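Local atomic coordinates of replication initiator A family protein (Staphylococcus aureus CA-347, PDB entry 4PT7), a protein that probably initiates replication of staphylococcal multiresistance plasmids by assembling at the plasmid origin. Residues T25-N28 and Y29-L32. Residues are numbered along the deposited sequence; the frame is centred on the assembly and turned at random.
Sequences TSEN and YKNL
With its OG anti to the backbone N (chi1 177°), S26 meets the tyrosine ring of Y29, whose CG lies beside its own backbone N and anti to the carbonyl carbon (chi1 -62°). S26 OG then sits 3.7 Å from Y29 CD1, approaching the ring obliquely. A serine suits this place because its short hydroxyl can also accept two bonds from N28: the backbone N of N28 reaches S26 OG at 3.1 Å, and N28 ND2 binds the same oxygen, which lies 17° out of the amide plane. The main chain closes with two weak bonds, Y29 N to S26 O at 3.4 Å and K30 N to E27 O at 3.3 Å. The extended K30 chain runs alongside that second carbonyl, K30 CG lying 3.1 Å from E27 O, while the E27 carboxylate turns to K122 in a salt bridge. A water bridges N28 O and N31 N. The flat ring of Y29 fills a buried place, edge-to-face with F23, and its hydroxyl is satisfied there by a hydrogen bond with I114 N. The N28 N to S26 OG bond makes an ST turn, which leads through the 3-10 residues 27-28 into the type I beta turn Y29-L32, between helices 22-25 and 34-52.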
# COMPACT_ATOMS: atom_id res chain seq x y z
N THR B 25 8.84 -23.00 -4.22
CA THR B 25 9.31 -24.34 -3.91
C THR B 25 10.56 -24.28 -3.05
O THR B 25 10.63 -24.94 -2.01
CB THR B 25 9.63 -25.13 -5.21
OG1 THR B 25 10.64 -24.44 -5.96
CG2 THR B 25 8.38 -25.28 -6.07
N SER B 26 11.53 -23.48 -3.48
CA SER B 26 12.80 -23.31 -2.77
C SER B 26 12.59 -22.71 -1.38
O SER B 26 11.87 -21.71 -1.24
CB SER B 26 13.74 -22.39 -3.56
OG SER B 26 14.96 -22.14 -2.87
N GLU B 27 13.21 -23.32 -0.38
CA GLU B 27 13.09 -22.82 0.98
C GLU B 27 14.03 -21.64 1.16
O GLU B 27 13.99 -20.94 2.17
CB GLU B 27 13.43 -23.93 1.98
CG GLU B 27 12.22 -24.50 2.71
CD GLU B 27 11.16 -25.06 1.77
OE1 GLU B 27 10.53 -24.28 1.03
OE2 GLU B 27 10.97 -26.30 1.77
N ASN B 28 14.87 -21.42 0.15
CA ASN B 28 15.80 -20.31 0.19
C ASN B 28 15.07 -19.00 -0.03
O ASN B 28 15.66 -17.92 0.12
CB ASN B 28 16.88 -20.49 -0.87
CG ASN B 28 17.75 -21.68 -0.60
OD1 ASN B 28 18.52 -21.70 0.37
ND2 ASN B 28 17.63 -22.71 -1.45
N TYR B 29 13.80 -19.09 -0.41
CA TYR B 29 12.98 -17.91 -0.66
C TYR B 29 11.72 -17.91 0.17
O TYR B 29 10.73 -17.25 -0.16
CB TYR B 29 12.61 -17.83 -2.14
CG TYR B 29 13.80 -17.71 -3.05
CD1 TYR B 29 14.08 -18.70 -3.98
CD2 TYR B 29 14.66 -16.62 -2.96
CE1 TYR B 29 15.18 -18.60 -4.83
CE2 TYR B 29 15.77 -16.51 -3.79
CZ TYR B 29 16.02 -17.51 -4.73
OH TYR B 29 17.10 -17.43 -5.57
N LYS B 30 11.75 -18.65 1.27
CA LYS B 30 10.60 -18.73 2.16
C LYS B 30 10.36 -17.41 2.89
O LYS B 30 9.28 -17.17 3.40
CB LYS B 30 10.80 -19.87 3.17
CG LYS B 30 11.95 -19.66 4.15
CD LYS B 30 12.13 -20.86 5.08
CE LYS B 30 13.12 -20.55 6.21
NZ LYS B 30 14.49 -20.17 5.74
N ASN B 31 11.38 -16.54 2.92
CA ASN B 31 11.26 -15.24 3.58
C ASN B 31 10.59 -14.18 2.70
O ASN B 31 10.21 -13.11 3.19
CB ASN B 31 12.64 -14.74 4.01
CG ASN B 31 13.24 -15.59 5.13
OD1 ASN B 31 14.48 -15.80 5.13
ND2 ASN B 31 12.46 -16.05 6.01
N LEU B 32 10.44 -14.47 1.41
CA LEU B 32 9.81 -13.52 0.51
C LEU B 32 8.31 -13.44 0.75
O LEU B 32 7.65 -14.45 0.96
CB LEU B 32 10.05 -13.91 -0.97
CG LEU B 32 11.47 -13.87 -1.54
CD1 LEU B 32 11.41 -14.17 -3.04
CD2 LEU B 32 12.11 -12.50 -1.30
O HOH W 1 14.16 -16.69 2.02